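Side-chain contacts in cellulase (Bacteroides salanitronis, PDB 6WQY), which probably hydrolyses internal beta-1,4-glucosidic bonds of cellulose and related polysaccharides, as a broad-specificity family 5 endoglucanase whose catalytic barrel domain is this chain: residues Y107-G112 and A161-F166; G282-V287 and L328-K333; C312-D317 and L368-E373. One frame throughout, in Å; residues are numbered along the deposited sequence. Where two conformers were deposited one is given.

Overall arrangement
Followed from the N terminus, the chain meets contact 1 first, where the end of helix 95-110 returns to the loop just before strand 167-170; the loop it closes holds strand 114-118 and helix 139-159. Contact 2 opens at the start of helix 284-299, and before it closes on helix 318-337 contact 3 has begun in the loop after strand 305-310, to end at helix 371-383. Contacts 2 and 3 therefore cross along the chain, and they touch through Leu328 CD2 and Cys312 N, 3.8 Å apart. Contact 1 stands apart, its centre about 31 Å from that of contact 2. Together they tie outer helices and connecting loops around the eight-stranded parallel barrel.

Contact 1: residues Y107-G112 and A161-F166; sequences YAESAG and ADKGNF
Glu109 deals with two partners of unlike kind in one extended side chain, its carboxylate taking a lysine and its methylenes a ring. Lys163 NZ donates to Glu109 OE1 at 2.8 Å, a salt bridge accepted on the syn lone pair of OE1, the one facing OE2. The aliphatic part passes over Phe166: Glu109 CG sits 3.9 Å from the centroid of the Phe166 ring and 25° off its normal, a CH-pi contact displaced toward the rim, with Glu109 CB 3.6 Å from Phe166 CZ. The carboxylate plane is tilted 20° from the ring plane, and the group lies above that plane, beyond the rim near CE1.

Torsions set this reach. Glu109 has CG anti to the backbone N (chi1 -170°), and the rest of its chain runs straight out from the helix, while Lys163 bends at chi2 to bring its amine across. The other carboxylate oxygen is held through water 1, which donates to Glu109 OE2 and accepts from Gly164 N, both at 2.9 Å.

Further out, Arg217 binds the carbonyl oxygens of Lys163 and Gly164, and Phe166 shares backbone hydrogen bonding with Ala115. A Schellman motif with Gly112 at positive phi closes the last turn of the helix. The contact thus fastens a helix C terminus to the loop entering strand 167-170, at the N-terminal end of the strands of a TIM barrel.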
# COMPACT_ATOMS: atom_id res chain seq x y z
N TYR A 107 -3.95 12.30 12.66
CA TYR A 107 -4.05 11.28 13.70
C TYR A 107 -2.77 10.45 13.73
O TYR A 107 -2.24 10.14 14.80
CB TYR A 107 -5.21 10.32 13.42
CG TYR A 107 -6.60 10.88 13.37
CD1 TYR A 107 -6.97 12.05 14.03
CD2 TYR A 107 -7.57 10.22 12.63
CE1 TYR A 107 -8.28 12.53 13.95
CE2 TYR A 107 -8.86 10.69 12.56
CZ TYR A 107 -9.21 11.84 13.20
OH TYR A 107 -10.52 12.29 13.09
N ALA A 108 -2.27 10.07 12.56
CA ALA A 108 -1.03 9.29 12.50
C ALA A 108 0.13 10.10 13.04
O ALA A 108 0.93 9.60 13.84
CB ALA A 108 -0.76 8.87 11.06
N GLU A 109 0.22 11.37 12.65
CA GLU A 109 1.31 12.22 13.10
C GLU A 109 1.30 12.33 14.61
O GLU A 109 2.34 12.16 15.26
CB GLU A 109 1.17 13.60 12.47
CG GLU A 109 2.38 14.48 12.69
CD GLU A 109 2.25 15.85 12.06
OE1 GLU A 109 1.13 16.21 11.66
OE2 GLU A 109 3.27 16.55 11.98
N SER A 110 0.13 12.61 15.19
CA SER A 110 -0.01 12.78 16.63
C SER A 110 0.42 11.53 17.38
O SER A 110 1.02 11.61 18.45
CB SER A 110 -1.48 13.11 16.95
OG SER A 110 -1.70 13.11 18.35
N ALA A 111 0.09 10.36 16.84
CA ALA A 111 0.42 9.09 17.46
C ALA A 111 1.85 8.64 17.21
O ALA A 111 2.23 7.56 17.69
CB ALA A 111 -0.56 8.01 16.99
N GLY A 112 2.65 9.42 16.50
CA GLY A 112 4.03 9.05 16.27
C GLY A 112 4.22 7.98 15.23
O GLY A 112 5.20 7.23 15.29
N ALA A 161 2.46 20.53 2.49
CA ALA A 161 3.81 21.04 2.28
C ALA A 161 4.56 21.23 3.58
O ALA A 161 5.80 21.17 3.59
CB ALA A 161 3.75 22.37 1.52
N ASP A 162 3.85 21.47 4.68
CA ASP A 162 4.48 21.69 5.97
C ASP A 162 4.84 20.40 6.69
O ASP A 162 5.51 20.47 7.73
CB ASP A 162 3.55 22.53 6.86
CG ASP A 162 2.20 21.87 7.07
OD1 ASP A 162 1.70 21.19 6.14
OD2 ASP A 162 1.63 22.01 8.17
N LYS A 163 4.43 19.25 6.20
CA LYS A 163 4.66 18.01 6.91
C LYS A 163 6.05 17.45 6.62
O LYS A 163 6.53 17.51 5.49
CB LYS A 163 3.61 16.97 6.52
CG LYS A 163 2.19 17.39 6.81
CD LYS A 163 1.96 17.72 8.28
CE LYS A 163 0.47 17.88 8.57
NZ LYS A 163 0.22 18.23 9.99
N GLY A 164 6.67 16.90 7.66
CA GLY A 164 7.96 16.26 7.52
C GLY A 164 7.87 14.89 6.89
O GLY A 164 6.83 14.45 6.38
N ASN A 165 9.00 14.19 6.95
CA ASN A 165 9.15 12.94 6.21
C ASN A 165 8.50 11.74 6.90
O ASN A 165 8.62 10.62 6.38
CB ASN A 165 10.61 12.67 5.86
CG ASN A 165 11.04 13.40 4.59
OD1 ASN A 165 10.24 14.07 3.93
ND2 ASN A 165 12.31 13.25 4.23
N PHE A 166 7.72 11.94 7.98
CA PHE A 166 6.81 10.88 8.41
C PHE A 166 5.80 10.57 7.31
O PHE A 166 5.24 9.47 7.28
CB PHE A 166 6.08 11.23 9.72
CG PHE A 166 4.87 12.10 9.54
CD1 PHE A 166 4.98 13.48 9.47
CD2 PHE A 166 3.60 11.54 9.44
CE1 PHE A 166 3.87 14.28 9.30
CE2 PHE A 166 2.50 12.34 9.25
CZ PHE A 166 2.63 13.72 9.18
O HOH W 1 5.54 17.27 10.35

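Contact 2: residues G282-V287 and L328-K333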
# COMPACT_ATOMS: atom_id res chain seq x y z
N GLY A 282 1.90 -21.71 -3.81
CA GLY A 282 2.03 -20.52 -2.98
C GLY A 282 2.51 -20.74 -1.56
O GLY A 282 2.20 -19.93 -0.69
N ASP A 283 3.25 -21.82 -1.32
CA ASP A 283 3.78 -22.11 0.02
C ASP A 283 5.08 -21.35 0.28
O ASP A 283 5.34 -20.33 -0.36
CB ASP A 283 3.87 -23.63 0.19
CG ASP A 283 2.48 -24.26 0.18
OD1 ASP A 283 1.62 -23.82 0.96
OD2 ASP A 283 2.27 -25.21 -0.61
N GLU A 284 5.87 -21.81 1.25
CA GLU A 284 7.00 -21.04 1.73
C GLU A 284 7.96 -20.65 0.62
O GLU A 284 8.51 -19.54 0.63
CB GLU A 284 7.76 -21.85 2.79
CG GLU A 284 7.01 -22.08 4.11
CD GLU A 284 6.10 -23.30 4.12
OE1 GLU A 284 5.72 -23.82 3.04
OE2 GLU A 284 5.77 -23.75 5.26
N ASP A 285 8.21 -21.57 -0.32
CA ASP A 285 9.17 -21.32 -1.39
C ASP A 285 8.68 -20.22 -2.33
O ASP A 285 9.50 -19.56 -2.98
CB ASP A 285 9.45 -22.60 -2.17
CG ASP A 285 8.19 -23.23 -2.74
OD1 ASP A 285 7.21 -23.39 -1.98
OD2 ASP A 285 8.18 -23.57 -3.94
N ASN A 286 7.36 -20.02 -2.44
CA ASN A 286 6.86 -18.90 -3.22
C ASN A 286 7.13 -17.57 -2.52
O ASN A 286 7.46 -16.57 -3.17
CB ASN A 286 5.38 -19.05 -3.53
CG ASN A 286 4.87 -17.95 -4.43
OD1 ASN A 286 5.24 -17.89 -5.61
ND2 ASN A 286 4.05 -17.06 -3.89
N VAL A 287 6.97 -17.53 -1.19
CA VAL A 287 7.25 -16.31 -0.46
C VAL A 287 8.70 -15.89 -0.67
O VAL A 287 9.00 -14.75 -1.07
CB VAL A 287 6.95 -16.49 1.04
CG1 VAL A 287 7.27 -15.19 1.79
CG2 VAL A 287 5.52 -16.90 1.28
N LEU A 328 1.32 -15.47 8.47
CA LEU A 328 1.64 -14.07 8.69
C LEU A 328 3.02 -13.90 9.28
O LEU A 328 3.77 -12.99 8.89
CB LEU A 328 0.57 -13.42 9.56
CG LEU A 328 -0.80 -13.26 8.90
CD1 LEU A 328 -1.81 -12.78 9.90
CD2 LEU A 328 -0.73 -12.27 7.73
N GLU A 329 3.39 -14.76 10.23
CA GLU A 329 4.72 -14.71 10.81
C GLU A 329 5.78 -15.00 9.76
O GLU A 329 6.80 -14.30 9.67
CB GLU A 329 4.83 -15.68 11.99
CG GLU A 329 6.03 -15.44 12.90
CD GLU A 329 6.04 -16.29 14.16
OE1 GLU A 329 5.14 -17.10 14.42
OE2 GLU A 329 7.05 -16.18 14.91
N TYR A 330 5.53 -16.01 8.92
CA TYR A 330 6.49 -16.38 7.89
C TYR A 330 6.68 -15.25 6.88
O TYR A 330 7.82 -14.93 6.49
CB TYR A 330 6.03 -17.65 7.17
CG TYR A 330 7.13 -18.24 6.33
CD1 TYR A 330 7.32 -17.84 5.02
CD2 TYR A 330 8.01 -19.16 6.86
CE1 TYR A 330 8.35 -18.36 4.26
CE2 TYR A 330 9.04 -19.68 6.11
CZ TYR A 330 9.21 -19.27 4.81
OH TYR A 330 10.24 -19.77 4.05
N VAL A 331 5.59 -14.64 6.44
CA VAL A 331 5.68 -13.58 5.44
C VAL A 331 6.34 -12.34 6.02
O VAL A 331 7.13 -11.69 5.34
CB VAL A 331 4.28 -13.28 4.86
CG1 VAL A 331 4.32 -12.06 3.97
CG2 VAL A 331 3.76 -14.48 4.08
N CYS A 332 6.02 -11.99 7.27
CA CYS A 332 6.65 -10.80 7.86
C CYS A 332 8.15 -11.01 8.07
O CYS A 332 8.95 -10.09 7.83
CB CYS A 332 5.96 -10.39 9.15
SG CYS A 332 4.35 -9.61 8.90
N LYS A 333 8.55 -12.20 8.51
CA LYS A 333 9.98 -12.48 8.67
C LYS A 333 10.70 -12.46 7.33
O LYS A 333 11.81 -11.93 7.23
CB LYS A 333 10.15 -13.82 9.39
CG LYS A 333 11.60 -14.26 9.57
CD LYS A 333 12.42 -13.22 10.32
CE LYS A 333 13.82 -13.75 10.63
NZ LYS A 333 14.77 -12.65 10.95
O HOH W 2 11.41 -20.67 1.58
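Tyr330 is the first residue of 328-333 to meet the other helix, and it does so with one ring face, one edge and its hydroxyl. Over the face lies Glu284 CG, 3.8 Å from the centroid of the Tyr330 ring and 19° off the normal, a CH-pi contact shifted toward the rim. Glu284 CB approaches the phenolic end, 3.5 Å from Tyr330 OH. The ring gets there because CG of Tyr330 stands anti to the backbone N (chi1 -167°), which sends it out toward helix 284-299.

Glu284 presents methylenes rather than charge because its chain bends at chi2. Its carboxylate stands almost upright on the ring plane, 88° from it, and turns away to Tyr326 OH and His271 N, both bound by Glu284 OE2. At the ring edge, in its plane, comes Val287 CB, 4.0 Å from Tyr330 CE1. Tyr330 OH lies 2.9 Å from the oxygen of water 2, and that water also gives a weak bond to Glu284 O. Without the ring, as with an alanine here, Glu284 CG and Val287 CB would probably face a gap and water 2 would lose its hydroxyl partner.

One residue on, Val331 turns a methyl to the same neighbour: Val331 CG2 lies 4.1 Å from Val287 CG2, the two side chains crossing at about a right angle. Val331 also reaches Phe291 on helix 284-299 and Met310 on the strand between the two helices, so Val331 sits against the barrel wall.

The chemistry therefore divides by depth: valine against valine toward the barrel, and a tyrosine on the outer side whose ring packs on carbon while its hydroxyl holds a water. Glu284 can offer its methylenes here because its carboxylate points away, and the two donors on OE2 probably ease the cost of placing it in a buried site.

Contact 3: residues C312-D317 and L368-E373; sequences CVHRAD and LNNAQE
His314 and Asn370 meet where two connections of the TIM barrel come together: the loop leaving strand 305-310 and the type II' beta turn, Leu368 to Ala371, that leads into the last helix. The imidazole is brought across by an anti first torsion, with CG opposite the backbone N. Asn370 instead has CG wedged between its backbone N and carbonyl carbon (chi1 63°), which turns the amide toward the histidine; although Asn370 is at the N-cap position, its side chain makes no capping bond. The ring and amide planes are 51° apart, and Asn370 OD1 comes 3.2 Å from His314 CE1.

The same oxygen is 3.3 Å from His314 ND1, yet the angle is too poor for a hydrogen bond. Both residues instead turn to Glu321 of helix 318-337, whose OE2 is bound by His314 ND1 and by Asn370 ND2. One carboxylate oxygen thus probably fixes the rotation of both groups. Asn369, at the turn's second position, sends ND2 to Gly351 O and only skirts the ring, with that ND2 4.3 Å from His314 CD2. His314 and Asn369 also touch a crystal neighbour, which may influence how they lie.

On the far side of the loop Arg315 turns back on its own segment: Arg315 NH1 donates to Val313 O at 3.1 Å, with an N-H...O angle of 150°, from above the carbonyl plane.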
# COMPACT_ATOMS: atom_id res chain seq x y z
N CYS A 312 -3.90 -11.98 5.70
CA CYS A 312 -4.60 -13.26 5.66
C CYS A 312 -5.79 -13.14 6.60
O CYS A 312 -5.63 -12.65 7.72
CB CYS A 312 -3.67 -14.39 6.14
SG CYS A 312 -4.33 -16.04 5.97
N VAL A 313 -6.96 -13.62 6.15
CA VAL A 313 -8.17 -13.48 6.95
C VAL A 313 -8.20 -14.46 8.12
O VAL A 313 -7.57 -15.52 8.12
CB VAL A 313 -9.45 -13.59 6.10
CG1 VAL A 313 -9.50 -12.50 5.05
CG2 VAL A 313 -9.59 -14.98 5.47
N HIS A 314 -8.97 -14.09 9.13
CA HIS A 314 -9.19 -14.86 10.35
C HIS A 314 -9.99 -16.12 10.10
O HIS A 314 -10.91 -16.16 9.28
CB HIS A 314 -9.93 -13.95 11.34
CG HIS A 314 -10.37 -14.60 12.61
ND1 HIS A 314 -9.49 -15.07 13.57
CD2 HIS A 314 -11.61 -14.77 13.13
CE1 HIS A 314 -10.17 -15.54 14.60
NE2 HIS A 314 -11.46 -15.36 14.36
N ARG A 315 -9.63 -17.16 10.85
CA ARG A 315 -10.41 -18.39 10.93
C ARG A 315 -10.88 -18.59 12.37
O ARG A 315 -10.08 -18.49 13.30
CB ARG A 315 -9.59 -19.60 10.48
CG ARG A 315 -9.64 -19.87 8.97
CD ARG A 315 -8.85 -18.89 8.12
NE ARG A 315 -8.80 -19.38 6.75
CZ ARG A 315 -8.10 -18.83 5.77
NH1 ARG A 315 -7.40 -17.72 5.97
NH2 ARG A 315 -8.12 -19.39 4.57
N ALA A 316 -12.17 -18.88 12.54
CA ALA A 316 -12.70 -19.10 13.88
C ALA A 316 -12.26 -20.44 14.46
O ALA A 316 -12.22 -20.59 15.69
CB ALA A 316 -14.23 -19.01 13.86
N ASP A 317 -11.92 -21.40 13.60
CA ASP A 317 -11.46 -22.71 14.04
C ASP A 317 -10.02 -22.63 14.55
O ASP A 317 -9.14 -22.09 13.88
CB ASP A 317 -11.54 -23.66 12.84
CG ASP A 317 -11.01 -25.04 13.15
OD1 ASP A 317 -11.72 -25.81 13.83
OD2 ASP A 317 -9.89 -25.36 12.71
N LEU A 368 -9.96 -6.68 18.10
CA LEU A 368 -11.03 -7.63 17.89
C LEU A 368 -10.50 -9.06 17.95
O LEU A 368 -9.44 -9.37 17.41
CB LEU A 368 -11.69 -7.41 16.53
CG LEU A 368 -12.28 -6.01 16.33
CD1 LEU A 368 -12.91 -5.89 14.94
CD2 LEU A 368 -13.29 -5.68 17.40
N ASN A 369 -11.27 -9.94 18.59
CA ASN A 369 -10.97 -11.38 18.62
C ASN A 369 -9.53 -11.58 19.07
O ASN A 369 -9.14 -11.01 20.10
CB ASN A 369 -11.33 -11.97 17.26
CG ASN A 369 -12.78 -11.72 16.89
OD1 ASN A 369 -13.64 -11.68 17.77
ND2 ASN A 369 -13.05 -11.53 15.62
N ASN A 370 -8.74 -12.39 18.38
CA ASN A 370 -7.37 -12.72 18.76
C ASN A 370 -6.35 -11.81 18.10
O ASN A 370 -5.21 -12.23 17.84
CB ASN A 370 -7.07 -14.18 18.41
CG ASN A 370 -7.14 -14.45 16.92
OD1 ASN A 370 -7.95 -13.84 16.22
ND2 ASN A 370 -6.27 -15.32 16.42
N ALA A 371 -6.71 -10.56 17.83
CA ALA A 371 -5.80 -9.66 17.15
C ALA A 371 -4.46 -9.54 17.87
O ALA A 371 -3.43 -9.41 17.22
CB ALA A 371 -6.41 -8.26 17.01
N GLN A 372 -4.45 -9.56 19.21
CA GLN A 372 -3.19 -9.41 19.92
C GLN A 372 -2.19 -10.48 19.49
O GLN A 372 -1.00 -10.20 19.29
CB GLN A 372 -3.41 -9.49 21.43
CG GLN A 372 -2.13 -9.29 22.24
CD GLN A 372 -1.62 -7.87 22.14
OE1 GLN A 372 -2.25 -6.94 22.67
NE2 GLN A 372 -0.51 -7.67 21.46
N GLU A 373 -2.66 -11.72 19.34
CA GLU A 373 -1.77 -12.82 18.97
C GLU A 373 -1.27 -12.65 17.54
O GLU A 373 -0.11 -12.98 17.25
CB GLU A 373 -2.51 -14.14 19.15
CG GLU A 373 -2.69 -14.58 20.60
CD GLU A 373 -3.64 -13.72 21.43
OE1 GLU A 373 -4.62 -13.19 20.87
OE2 GLU A 373 -3.42 -13.59 22.65